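Local coordinates for Ras GTPase-activating-like protein IQGAP2 (Homo sapiens, PDB 5CJP) that probably binds GTP-loaded Rho-family GTPases such as Cdc42 through an all-helical domain related to RasGAPs, without the GTP-hydrolysis-stimulating activity of true GAPs, at residues Val208-Ile213 and Glu224-Val229; Lys66-Ala71 and Pro91-Met96; Ser190-Leu195 and Gln302-Tyr307; Ala271-His276 and Asn295-Thr300. One frame throughout, in Å; residues are numbered along the deposited sequence.

Contact 1: Val208-Ile213 and Glu224-Val229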
loop_
_atom_site.group_PDB
_atom_site.type_symbol
_atom_site.label_atom_id
_atom_site.label_comp_id
_atom_site.label_asym_id
_atom_site.label_seq_id
_atom_site.Cartn_x
_atom_site.Cartn_y
_atom_site.Cartn_z
ATOM N N VAL E 208 11.543 7.146 -35.531
ATOM C CA VAL E 208 12.792 7.821 -35.196
ATOM C C VAL E 208 13.965 6.895 -35.462
ATOM O O VAL E 208 14.952 7.286 -36.076
ATOM C CB VAL E 208 12.856 8.197 -33.714
ATOM C CG1 VAL E 208 14.313 8.453 -33.309
ATOM C CG2 VAL E 208 11.997 9.420 -33.455
ATOM N N LEU E 209 13.854 5.670 -34.967
ATOM C CA LEU E 209 14.894 4.679 -35.139
ATOM C C LEU E 209 15.252 4.512 -36.612
ATOM O O LEU E 209 16.412 4.662 -36.992
ATOM C CB LEU E 209 14.435 3.343 -34.545
ATOM C CG LEU E 209 15.251 2.093 -34.869
ATOM C CD1 LEU E 209 16.698 2.352 -34.582
ATOM C CD2 LEU E 209 14.742 0.912 -34.055
ATOM N N LYS E 210 14.259 4.192 -37.434
ATOM C CA LYS E 210 14.481 4.006 -38.862
ATOM C C LYS E 210 15.085 5.225 -39.556
ATOM O O LYS E 210 16.103 5.115 -40.225
ATOM C CB LYS E 210 13.160 3.618 -39.544
ATOM C CG LYS E 210 13.195 3.631 -41.066
ATOM C CD LYS E 210 12.263 2.579 -41.645
ATOM C CE LYS E 210 11.396 3.126 -42.764
ATOM N NZ LYS E 210 10.302 3.973 -42.217
ATOM N N ASN E 211 14.459 6.384 -39.393
ATOM C CA ASN E 211 14.937 7.600 -40.037
ATOM C C ASN E 211 16.304 8.024 -39.557
ATOM O O ASN E 211 16.974 8.816 -40.208
ATOM C CB ASN E 211 13.954 8.750 -39.816
ATOM C CG ASN E 211 12.559 8.429 -40.331
ATOM O OD1 ASN E 211 12.379 7.526 -41.154
ATOM N ND2 ASN E 211 11.564 9.176 -39.855
ATOM N N SER E 212 16.721 7.493 -38.418
ATOM C CA SER E 212 18.009 7.850 -37.854
ATOM C C SER E 212 19.104 6.985 -38.461
ATOM O O SER E 212 20.160 7.502 -38.877
ATOM C CB SER E 212 17.967 7.674 -36.348
ATOM O OG SER E 212 19.132 8.195 -35.759
ATOM N N ILE E 213 18.864 5.671 -38.508
ATOM C CA ILE E 213 19.850 4.761 -39.108
ATOM C C ILE E 213 20.034 5.137 -40.568
ATOM O O ILE E 213 21.153 5.143 -41.070
ATOM C CB ILE E 213 19.429 3.265 -39.004
ATOM C CG1 ILE E 213 19.723 2.756 -37.603
ATOM C CG2 ILE E 213 20.169 2.418 -39.947
ATOM C CD1 ILE E 213 19.130 3.591 -36.634
ATOM N N GLU E 224 16.971 -3.699 -45.105
ATOM C CA GLU E 224 17.808 -3.716 -43.911
ATOM C C GLU E 224 17.145 -2.859 -42.848
ATOM O O GLU E 224 17.012 -3.265 -41.708
ATOM C CB GLU E 224 19.201 -3.164 -44.222
ATOM C CG GLU E 224 19.856 -3.782 -45.450
ATOM C CD GLU E 224 21.161 -3.103 -45.825
ATOM O OE1 GLU E 224 22.177 -3.343 -45.140
ATOM O OE2 GLU E 224 21.170 -2.321 -46.802
ATOM N N LEU E 225 16.717 -1.668 -43.234
ATOM C CA LEU E 225 16.063 -0.770 -42.301
ATOM C C LEU E 225 14.869 -1.424 -41.645
ATOM O O LEU E 225 14.728 -1.371 -40.423
ATOM C CB LEU E 225 15.595 0.490 -43.012
ATOM C CG LEU E 225 16.699 1.436 -43.467
ATOM C CD1 LEU E 225 16.092 2.465 -44.422
ATOM C CD2 LEU E 225 17.363 2.098 -42.252
ATOM N N LEU E 226 14.006 -2.036 -42.449
ATOM C CA LEU E 226 12.820 -2.672 -41.899
ATOM C C LEU E 226 13.127 -3.887 -41.014
ATOM O O LEU E 226 12.324 -4.260 -40.156
ATOM C CB LEU E 226 11.845 -3.022 -43.026
ATOM C CG LEU E 226 11.316 -1.774 -43.759
ATOM C CD1 LEU E 226 10.402 -2.184 -44.904
ATOM C CD2 LEU E 226 10.559 -0.870 -42.808
ATOM N N LYS E 227 14.293 -4.497 -41.196
ATOM C CA LYS E 227 14.644 -5.631 -40.361
ATOM C C LYS E 227 14.997 -5.117 -38.969
ATOM O O LYS E 227 14.801 -5.810 -37.962
ATOM C CB LYS E 227 15.810 -6.414 -40.964
ATOM C CG LYS E 227 15.400 -7.306 -42.123
ATOM C CD LYS E 227 16.557 -8.151 -42.609
ATOM C CE LYS E 227 16.079 -9.258 -43.521
ATOM N NZ LYS E 227 17.171 -10.228 -43.804
ATOM N N ILE E 228 15.511 -3.891 -38.920
ATOM C CA ILE E 228 15.869 -3.249 -37.663
ATOM C C ILE E 228 14.573 -2.894 -36.955
ATOM O O ILE E 228 14.388 -3.221 -35.778
ATOM C CB ILE E 228 16.662 -1.976 -37.917
ATOM C CG1 ILE E 228 17.968 -2.348 -38.608
ATOM C CG2 ILE E 228 16.937 -1.241 -36.619
ATOM C CD1 ILE E 228 18.689 -1.171 -39.118
ATOM N N VAL E 229 13.683 -2.230 -37.688
ATOM C CA VAL E 229 12.382 -1.840 -37.166
ATOM C C VAL E 229 11.590 -3.052 -36.727
ATOM O O VAL E 229 10.843 -2.994 -35.753
ATOM C CB VAL E 229 11.559 -1.096 -38.208
ATOM C CG1 VAL E 229 10.097 -1.033 -37.772
ATOM C CG2 VAL E 229 12.112 0.316 -38.371
#
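L209 is the first residue of V208-I213 to reach the other helix. Its CG lies anti to the backbone N (chi1 168°), which lays the isobutyl fork obliquely across I228, and CD2 rests 4.0 Å from I228 CG2. K210 follows, and here it is the aliphatic part of a lysine that does the packing: CB sits 3.7 Å from V229 CG2, while the chain, bent at its later torsions, runs beside L226 in the same direction and brings CD within 4.0 Å of L226 CD2. The carbonyl oxygen of K210 has an apolar neighbour too, L225 CD2 lying 3.8 Å from K210 O. The two helices, 200-216 and 222-243, are joined by a short link into an antiparallel helical hairpin of the all-helical GAP-related domain; their axes over this stretch pass 9.5 Å apart at 146°. One turn beyond L209, I213 meets two partners through a single methyl. Its CG2, anti to the backbone N, slides past L225 to stand 3.6 Å from L225 CD2, and it also meets I228 CD1 tip to tip at 4.0 Å. Around the hairpin, L209 and I213 continue onto L72 and I76 of helix 58-79, whereas L226 and V229 face helix 294-311. The I228 side chain lies about 12 Å from a bound GTP.

Contact 2: Lys66-Ala71 and Pro91-Met96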
loop_
_atom_site.group_PDB
_atom_site.type_symbol
_atom_site.label_atom_id
_atom_site.label_comp_id
_atom_site.label_asym_id
_atom_site.label_seq_id
_atom_site.Cartn_x
_atom_site.Cartn_y
_atom_site.Cartn_z
ATOM N N LYS E 66 10.523 12.819 -26.353
ATOM C CA LYS E 66 11.673 13.579 -26.818
ATOM C C LYS E 66 12.923 13.063 -26.145
ATOM O O LYS E 66 14.004 13.091 -26.731
ATOM C CB LYS E 66 11.478 15.062 -26.528
ATOM C CG LYS E 66 10.203 15.598 -27.153
ATOM C CD LYS E 66 10.215 15.451 -28.679
ATOM C CE LYS E 66 11.286 16.335 -29.311
ATOM N NZ LYS E 66 11.093 16.460 -30.780
ATOM N N LEU E 67 12.777 12.573 -24.918
ATOM C CA LEU E 67 13.919 12.028 -24.191
ATOM C C LEU E 67 14.364 10.772 -24.938
ATOM O O LEU E 67 15.539 10.597 -25.248
ATOM C CB LEU E 67 13.507 11.678 -22.761
ATOM C CG LEU E 67 14.553 11.257 -21.729
ATOM C CD1 LEU E 67 14.387 9.813 -21.413
ATOM C CD2 LEU E 67 15.949 11.579 -22.218
ATOM N N PHE E 68 13.410 9.898 -25.229
ATOM C CA PHE E 68 13.696 8.666 -25.962
ATOM C C PHE E 68 14.376 8.976 -27.286
ATOM O O PHE E 68 15.407 8.373 -27.629
ATOM C CB PHE E 68 12.404 7.898 -26.240
ATOM C CG PHE E 68 11.883 7.162 -25.053
ATOM C CD1 PHE E 68 10.564 6.720 -25.023
ATOM C CD2 PHE E 68 12.718 6.882 -23.964
ATOM C CE1 PHE E 68 10.081 6.003 -23.922
ATOM C CE2 PHE E 68 12.246 6.169 -22.867
ATOM C CZ PHE E 68 10.930 5.727 -22.842
ATOM N N LYS E 69 13.801 9.926 -28.021
ATOM C CA LYS E 69 14.335 10.316 -29.316
ATOM C C LYS E 69 15.800 10.739 -29.285
ATOM O O LYS E 69 16.658 10.122 -29.929
ATOM C CB LYS E 69 13.507 11.456 -29.907
ATOM C CG LYS E 69 13.812 11.693 -31.372
ATOM C CD LYS E 69 13.209 12.971 -31.904
ATOM C CE LYS E 69 14.071 14.162 -31.527
ATOM N NZ LYS E 69 13.673 15.404 -32.269
ATOM N N THR E 70 16.098 11.792 -28.539
ATOM C CA THR E 70 17.463 12.276 -28.491
ATOM C C THR E 70 18.449 11.229 -27.982
ATOM O O THR E 70 19.594 11.189 -28.430
ATOM C CB THR E 70 17.571 13.518 -27.620
ATOM O OG1 THR E 70 17.616 13.119 -26.250
ATOM C CG2 THR E 70 16.368 14.415 -27.834
ATOM N N ALA E 71 18.006 10.385 -27.058
ATOM C CA ALA E 71 18.872 9.342 -26.517
ATOM C C ALA E 71 19.129 8.279 -27.578
ATOM O O ALA E 71 20.239 7.763 -27.690
ATOM C CB ALA E 71 18.239 8.704 -25.263
ATOM N N PRO E 91 21.069 -1.337 -26.774
ATOM C CA PRO E 91 20.945 0.011 -26.205
ATOM C C PRO E 91 19.907 0.054 -25.103
ATOM O O PRO E 91 18.803 -0.441 -25.277
ATOM C CB PRO E 91 20.569 0.857 -27.418
ATOM C CG PRO E 91 19.748 -0.086 -28.220
ATOM C CD PRO E 91 20.554 -1.360 -28.154
ATOM N N THR E 92 20.244 0.649 -23.965
ATOM C CA THR E 92 19.295 0.657 -22.864
ATOM C C THR E 92 18.074 1.522 -23.114
ATOM O O THR E 92 17.027 1.308 -22.510
ATOM C CB THR E 92 20.004 0.990 -21.519
ATOM O OG1 THR E 92 19.282 2.000 -20.814
ATOM C CG2 THR E 92 21.412 1.412 -21.754
ATOM N N VAL E 93 18.183 2.466 -24.038
ATOM C CA VAL E 93 17.043 3.312 -24.361
ATOM C C VAL E 93 15.970 2.462 -25.020
ATOM O O VAL E 93 14.793 2.697 -24.837
ATOM C CB VAL E 93 17.394 4.419 -25.370
ATOM C CG1 VAL E 93 16.199 5.343 -25.560
ATOM C CG2 VAL E 93 18.594 5.182 -24.893
ATOM N N ILE E 94 16.392 1.484 -25.808
ATOM C CA ILE E 94 15.437 0.620 -26.476
ATOM C C ILE E 94 14.781 -0.309 -25.460
ATOM O O ILE E 94 13.597 -0.630 -25.559
ATOM C CB ILE E 94 16.131 -0.171 -27.580
ATOM C CG1 ILE E 94 16.471 0.788 -28.733
ATOM C CG2 ILE E 94 15.242 -1.317 -28.063
ATOM C CD1 ILE E 94 15.279 1.379 -29.333
ATOM N N LYS E 95 15.544 -0.714 -24.459
ATOM C CA LYS E 95 15.037 -1.594 -23.410
ATOM C C LYS E 95 13.930 -0.871 -22.648
ATOM O O LYS E 95 12.898 -1.453 -22.306
ATOM C CB LYS E 95 16.173 -1.953 -22.447
ATOM C CG LYS E 95 15.920 -3.163 -21.578
ATOM C CD LYS E 95 17.138 -3.473 -20.737
ATOM C CE LYS E 95 18.388 -3.648 -21.613
ATOM N NZ LYS E 95 19.703 -3.615 -20.848
ATOM N N MET E 96 14.141 0.412 -22.400
ATOM C CA MET E 96 13.168 1.201 -21.664
ATOM C C MET E 96 11.968 1.517 -22.542
ATOM O O MET E 96 10.816 1.486 -22.088
ATOM C CB MET E 96 13.817 2.488 -21.167
ATOM C CG MET E 96 12.904 3.348 -20.319
ATOM S SD MET E 96 13.879 4.516 -19.365
ATOM C CE MET E 96 13.028 5.916 -19.743
#
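Helices 58-79 and 92-102 run antiparallel here, their local axes 10.0 Å apart at 152°, with F68 and V93 the pair whose CA atoms come nearest, at 6.5 Å. V93 is the side chain that fits against the helix backbone. Its CG2 lies 3.6 Å from A71 CB, so that the small alanine gives the valine room to sit close; its CG1, anti to the backbone N, also touches A71 CB but reaches on to F68, 3.8 Å from F68 O and 4.1 Å from F68 CD2. The phenylalanine and the valine slide past each other in opposite directions. One turn on, M96 extends from the backbone with CG anti to N (chi1 -177°) and crosses the phenylalanine at about a right angle, its chain bent at the thioether so that CE arrives at the ring edge, near the ring plane, 3.2 Å from F68 CE2. The two helices, with the short helix 85-88 between them in the chain, belong to the all-helical fold shared with RasGAP domains, and F68 links the pair to a third member by touching I205 of helix 200-216. An alanine here would remove the whole ring and would probably leave M96 CE and V93 CG1 with poorer packing and loosen the join to helix 200-216. L67 contributes more lightly, its CD1 4.5 Å from M96 CE. M96 itself is further surrounded by A29 of helix 25-34 and by M44, I48 and L51 of helix 37-54, which places this junction among four helices, helix 200-216 not counted.

Contact 3: Ser190-Leu195 and Gln302-Tyr307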
loop_
_atom_site.group_PDB
_atom_site.type_symbol
_atom_site.label_atom_id
_atom_site.label_comp_id
_atom_site.label_asym_id
_atom_site.label_seq_id
_atom_site.Cartn_x
_atom_site.Cartn_y
_atom_site.Cartn_z
ATOM N N SER E 190 -3.777 -11.860 -36.078
ATOM C CA SER E 190 -4.171 -10.972 -34.989
ATOM C C SER E 190 -3.247 -9.762 -35.020
ATOM O O SER E 190 -3.694 -8.610 -34.976
ATOM C CB SER E 190 -4.014 -11.666 -33.641
ATOM O OG SER E 190 -4.675 -12.915 -33.632
ATOM N N ILE E 191 -1.948 -10.044 -35.091
ATOM C CA ILE E 191 -0.938 -8.998 -35.139
ATOM C C ILE E 191 -1.064 -8.100 -36.375
ATOM O O ILE E 191 -1.243 -6.893 -36.252
ATOM C CB ILE E 191 0.504 -9.598 -35.116
ATOM C CG1 ILE E 191 0.712 -10.454 -33.856
ATOM C CG2 ILE E 191 1.526 -8.479 -35.149
ATOM C CD1 ILE E 191 1.968 -11.317 -33.865
ATOM N N ILE E 192 -0.988 -8.697 -37.560
ATOM C CA ILE E 192 -1.048 -7.905 -38.792
ATOM C C ILE E 192 -2.316 -7.082 -39.025
ATOM O O ILE E 192 -2.259 -5.976 -39.593
ATOM C CB ILE E 192 -0.820 -8.791 -40.031
ATOM C CG1 ILE E 192 0.604 -9.356 -40.003
ATOM C CG2 ILE E 192 -1.056 -7.984 -41.304
ATOM C CD1 ILE E 192 1.608 -8.318 -40.004
ATOM N N SER E 193 -3.464 -7.593 -38.592
ATOM C CA SER E 193 -4.719 -6.870 -38.797
ATOM C C SER E 193 -4.948 -5.798 -37.742
ATOM O O SER E 193 -5.849 -4.972 -37.867
ATOM C CB SER E 193 -5.900 -7.843 -38.793
ATOM O OG SER E 193 -6.068 -8.425 -37.519
ATOM N N SER E 194 -4.117 -5.804 -36.706
ATOM C CA SER E 194 -4.268 -4.847 -35.622
ATOM C C SER E 194 -3.127 -3.849 -35.460
ATOM O O SER E 194 -2.735 -3.535 -34.339
ATOM C CB SER E 194 -4.488 -5.611 -34.320
ATOM O OG SER E 194 -5.626 -6.455 -34.445
ATOM N N LEU E 195 -2.605 -3.343 -36.575
ATOM C CA LEU E 195 -1.528 -2.357 -36.535
ATOM C C LEU E 195 -1.997 -1.060 -35.884
ATOM O O LEU E 195 -1.224 -0.380 -35.221
ATOM C CB LEU E 195 -1.021 -2.050 -37.948
ATOM C CG LEU E 195 -0.070 -0.852 -38.085
ATOM C CD1 LEU E 195 1.218 -1.094 -37.282
ATOM C CD2 LEU E 195 0.253 -0.623 -39.533
ATOM N N GLN E 302 6.625 -11.064 -46.266
ATOM C CA GLN E 302 6.045 -9.996 -47.060
ATOM C C GLN E 302 4.949 -9.268 -46.291
ATOM O O GLN E 302 4.757 -8.062 -46.459
ATOM C CB GLN E 302 5.487 -10.547 -48.380
ATOM C CG GLN E 302 6.551 -10.957 -49.397
ATOM C CD GLN E 302 7.559 -9.856 -49.636
ATOM O OE1 GLN E 302 7.196 -8.686 -49.731
ATOM N NE2 GLN E 302 8.831 -10.223 -49.739
ATOM N N GLU E 303 4.219 -9.990 -45.453
ATOM C CA GLU E 303 3.170 -9.360 -44.656
ATOM C C GLU E 303 3.828 -8.525 -43.558
ATOM O O GLU E 303 3.452 -7.380 -43.331
ATOM C CB GLU E 303 2.248 -10.410 -44.031
ATOM C CG GLU E 303 1.404 -11.163 -45.025
ATOM C CD GLU E 303 0.389 -12.069 -44.352
ATOM O OE1 GLU E 303 -0.471 -11.557 -43.597
ATOM O OE2 GLU E 303 0.448 -13.298 -44.578
ATOM N N PHE E 304 4.818 -9.111 -42.889
ATOM C CA PHE E 304 5.546 -8.425 -41.832
ATOM C C PHE E 304 6.207 -7.166 -42.370
ATOM O O PHE E 304 6.107 -6.088 -41.773
ATOM C CB PHE E 304 6.612 -9.342 -41.259
ATOM C CG PHE E 304 6.176 -10.087 -40.047
ATOM C CD1 PHE E 304 6.628 -11.383 -39.810
ATOM C CD2 PHE E 304 5.357 -9.479 -39.102
ATOM C CE1 PHE E 304 6.275 -12.065 -38.640
ATOM C CE2 PHE E 304 4.997 -10.156 -37.932
ATOM C CZ PHE E 304 5.458 -11.451 -37.701
ATOM N N ARG E 305 6.882 -7.313 -43.506
ATOM C CA ARG E 305 7.573 -6.202 -44.142
ATOM C C ARG E 305 6.620 -5.041 -44.387
ATOM O O ARG E 305 6.964 -3.882 -44.163
ATOM C CB ARG E 305 8.185 -6.659 -45.465
ATOM C CG ARG E 305 9.011 -5.600 -46.155
ATOM C CD ARG E 305 8.383 -5.155 -47.481
ATOM N NE ARG E 305 9.123 -4.039 -48.080
ATOM C CZ ARG E 305 10.422 -4.068 -48.378
ATOM N NH1 ARG E 305 11.140 -5.159 -48.144
ATOM N NH2 ARG E 305 11.003 -2.986 -48.879
ATOM N N LYS E 306 5.414 -5.360 -44.842
ATOM C CA LYS E 306 4.408 -4.334 -45.114
ATOM C C LYS E 306 3.950 -3.655 -43.816
ATOM O O LYS E 306 3.715 -2.446 -43.775
ATOM C CB LYS E 306 3.205 -4.963 -45.826
ATOM C CG LYS E 306 2.097 -3.985 -46.137
ATOM C CD LYS E 306 0.917 -4.668 -46.783
ATOM C CE LYS E 306 -0.189 -3.675 -47.076
ATOM N NZ LYS E 306 -1.345 -4.350 -47.724
ATOM N N TYR E 307 3.831 -4.464 -42.769
ATOM C CA TYR E 307 3.415 -4.049 -41.434
ATOM C C TYR E 307 4.422 -3.079 -40.819
ATOM O O TYR E 307 4.066 -1.975 -40.405
ATOM C CB TYR E 307 3.302 -5.306 -40.578
ATOM C CG TYR E 307 2.972 -5.099 -39.128
ATOM C CD1 TYR E 307 1.687 -4.763 -38.725
ATOM C CD2 TYR E 307 3.938 -5.310 -38.149
ATOM C CE1 TYR E 307 1.369 -4.654 -37.374
ATOM C CE2 TYR E 307 3.630 -5.202 -36.795
ATOM C CZ TYR E 307 2.347 -4.880 -36.413
ATOM O OH TYR E 307 2.036 -4.807 -35.081
#
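Apolar contact with one aromatic ring dominates. Y307, its CG anti to the backbone N (chi1 176°), reaches from Q302-Y307 of helix 294-311 between three side chains of S190-L195. I192 CD1 comes to the root of the ring, 3.5 Å from Y307 CB, and the same methyl lies 4.0 Å from F304 CD2, so that it bridges two aromatic residues one turn apart. L195 crosses the tyrosine obliquely, with CD1 3.6 Å from Y307 CE1. I191 takes the far end at about a right angle, CG2 standing 3.7 Å from Y307 OH. The contact joins two helices distant in sequence, 167-193 and 294-311, within the helical bundle; M238 of helix 222-243 touches both I191 and Y307. An alanine in place of Y307 would remove the ring on which I191, I192 and L195 converge, and would probably weaken the hold of the chain around L195 on helix 294-311. Polar bonds act within or beyond the segments and do not cross between them: S194 OG donates to S190 O at 2.9 Å, in the carbonyl plane, tying the segment back on itself, and R305 forms a salt bridge with D223.

Contact 4: Ala271-His276 and Asn295-Thr300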
loop_
_atom_site.group_PDB
_atom_site.type_symbol
_atom_site.label_atom_id
_atom_site.label_comp_id
_atom_site.label_asym_id
_atom_site.label_seq_id
_atom_site.Cartn_x
_atom_site.Cartn_y
_atom_site.Cartn_z
ATOM N N ALA E 271 6.863 -18.733 -32.018
ATOM C CA ALA E 271 7.817 -17.629 -31.980
ATOM C C ALA E 271 8.995 -17.851 -32.917
ATOM O O ALA E 271 9.502 -16.909 -33.526
ATOM C CB ALA E 271 8.312 -17.433 -30.586
ATOM N N LYS E 272 9.438 -19.097 -33.030
ATOM C CA LYS E 272 10.553 -19.393 -33.901
ATOM C C LYS E 272 10.141 -19.181 -35.357
ATOM O O LYS E 272 10.836 -18.503 -36.116
ATOM C CB LYS E 272 11.042 -20.823 -33.678
ATOM C CG LYS E 272 12.332 -21.141 -34.416
ATOM C CD LYS E 272 12.780 -22.540 -34.122
ATOM C CE LYS E 272 13.968 -22.948 -34.978
ATOM N NZ LYS E 272 14.256 -24.409 -34.789
ATOM N N VAL E 273 9.009 -19.740 -35.756
ATOM C CA VAL E 273 8.568 -19.554 -37.134
ATOM C C VAL E 273 8.387 -18.077 -37.457
ATOM O O VAL E 273 8.841 -17.606 -38.494
ATOM C CB VAL E 273 7.245 -20.274 -37.418
ATOM C CG1 VAL E 273 6.765 -19.917 -38.818
ATOM C CG2 VAL E 273 7.439 -21.768 -37.305
ATOM N N LEU E 274 7.730 -17.336 -36.570
ATOM C CA LEU E 274 7.517 -15.919 -36.819
ATOM C C LEU E 274 8.809 -15.085 -36.831
ATOM O O LEU E 274 8.908 -14.123 -37.601
ATOM C CB LEU E 274 6.492 -15.348 -35.823
ATOM C CG LEU E 274 5.017 -15.766 -36.010
ATOM C CD1 LEU E 274 4.135 -15.034 -35.005
ATOM C CD2 LEU E 274 4.549 -15.447 -37.416
ATOM N N GLN E 275 9.797 -15.444 -36.004
ATOM C CA GLN E 275 11.070 -14.718 -35.986
ATOM C C GLN E 275 11.647 -14.838 -37.381
ATOM O O GLN E 275 11.887 -13.844 -38.051
ATOM C CB GLN E 275 12.065 -15.352 -35.027
ATOM C CG GLN E 275 12.890 -14.397 -34.159
ATOM C CD GLN E 275 13.423 -13.145 -34.860
ATOM O OE1 GLN E 275 12.647 -12.315 -35.306
ATOM N NE2 GLN E 275 14.752 -12.999 -34.927
ATOM N N HIS E 276 11.846 -16.078 -37.812
ATOM C CA HIS E 276 12.386 -16.362 -39.139
ATOM C C HIS E 276 11.695 -15.577 -40.241
ATOM O O HIS E 276 12.360 -15.009 -41.111
ATOM C CB HIS E 276 12.287 -17.855 -39.431
ATOM C CG HIS E 276 13.343 -18.661 -38.749
ATOM N ND1 HIS E 276 14.531 -19.004 -39.360
ATOM C CD2 HIS E 276 13.415 -19.148 -37.487
ATOM C CE1 HIS E 276 15.288 -19.665 -38.505
ATOM N NE2 HIS E 276 14.636 -19.767 -37.362
ATOM N N ASN E 295 7.811 -21.641 -47.982
ATOM C CA ASN E 295 6.903 -20.915 -48.852
ATOM C C ASN E 295 6.053 -20.012 -47.976
ATOM O O ASN E 295 5.814 -18.856 -48.314
ATOM C CB ASN E 295 6.015 -21.887 -49.628
ATOM C CG ASN E 295 6.815 -22.819 -50.515
ATOM O OD1 ASN E 295 7.540 -22.371 -51.404
ATOM N ND2 ASN E 295 6.688 -24.121 -50.280
ATOM N N TYR E 296 5.605 -20.545 -46.842
ATOM C CA TYR E 296 4.794 -19.771 -45.906
ATOM C C TYR E 296 5.650 -18.669 -45.293
ATOM O O TYR E 296 5.189 -17.540 -45.116
ATOM C CB TYR E 296 4.238 -20.673 -44.793
ATOM C CG TYR E 296 3.519 -19.935 -43.665
ATOM C CD1 TYR E 296 2.308 -19.275 -43.881
ATOM C CD2 TYR E 296 4.042 -19.933 -42.369
ATOM C CE1 TYR E 296 1.624 -18.632 -42.825
ATOM C CE2 TYR E 296 3.367 -19.297 -41.304
ATOM C CZ TYR E 296 2.162 -18.653 -41.536
ATOM O OH TYR E 296 1.486 -18.066 -40.475
ATOM N N LEU E 297 6.895 -18.999 -44.973
ATOM C CA LEU E 297 7.799 -18.032 -44.384
ATOM C C LEU E 297 7.988 -16.823 -45.269
ATOM O O LEU E 297 8.042 -15.710 -44.780
ATOM C CB LEU E 297 9.163 -18.667 -44.100
ATOM C CG LEU E 297 9.225 -19.619 -42.911
ATOM C CD1 LEU E 297 10.631 -20.184 -42.745
ATOM C CD2 LEU E 297 8.806 -18.872 -41.678
ATOM N N SER E 298 8.092 -17.041 -46.574
ATOM C CA SER E 298 8.304 -15.936 -47.506
ATOM C C SER E 298 7.073 -15.075 -47.724
ATOM O O SER E 298 7.185 -13.912 -48.090
ATOM C CB SER E 298 8.792 -16.463 -48.855
ATOM O OG SER E 298 9.936 -17.270 -48.691
ATOM N N GLU E 299 5.894 -15.649 -47.522
ATOM C CA GLU E 299 4.656 -14.896 -47.685
ATOM C C GLU E 299 4.478 -14.081 -46.409
ATOM O O GLU E 299 4.132 -12.895 -46.445
ATOM C CB GLU E 299 3.461 -15.839 -47.856
ATOM C CG GLU E 299 3.599 -16.843 -48.984
ATOM C CD GLU E 299 2.384 -17.757 -49.107
ATOM O OE1 GLU E 299 1.988 -18.376 -48.090
ATOM O OE2 GLU E 299 1.829 -17.861 -50.224
ATOM N N THR E 300 4.729 -14.744 -45.285
ATOM C CA THR E 300 4.611 -14.117 -43.984
ATOM C C THR E 300 5.571 -12.949 -43.849
ATOM O O THR E 300 5.220 -11.918 -43.273
ATOM C CB THR E 300 4.855 -15.134 -42.876
ATOM O OG1 THR E 300 3.840 -16.148 -42.941
ATOM C CG2 THR E 300 4.807 -14.455 -41.521
#
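Y296 presents the edge of its ring to the first helix: V273 CG1 lies near the ring plane, 4.3 Å from Y296 CE2. One face of the same ring is covered from its own helix, since T300 OG1 stands 3.2 Å above the plane over the ring centre. L297 makes the largest single contribution. With CG anti to the carbonyl carbon (chi1 -74°) it crosses V273 obliquely, and CD2 settles 3.7 Å from V273 CG1 and 3.4 Å from V273 O; H276 CB borders the same methyl at 4.3 Å. T300 then splits its two branches. Its methyl CG2 faces L274 CD2 at 4.2 Å, while OG1 donates to Y296 O at 2.9 Å from above the carbonyl plane, an oxygen that also takes the T300 N-H. H276 turns its ring away from L297, fixed by a hydrogen bond from ND1 to K281 O. Helices 261-278 and 294-311 cross at 60° in a bundle where helix 167-193 lies against V273, L274, Y296 and T300, helix 222-243 touches L274 and Q275, and Q275 NE2 also bonds the backbone of another protein chain.

How the contacts relate
Read from the N terminus, contact 2 closes the first loop, bringing residues 91-96 back to 66-71 before any other contact begins. Contact 3 opens next, at 190-195, and does not close until 302-307; contacts 1 and 4 both fall within that long loop, one after the other, so nothing crosses. Contact 1 closes the hairpin of helices 200-216 and 222-243, and contact 4 brings helix 294-311 onto helix 261-278. Contacts 3 and 4 share helix 294-311 and touch where F304 meets L274. Contact 1 lies between the two ends, touching contact 2 through V208 and K69 and contact 3 through L226 and R305.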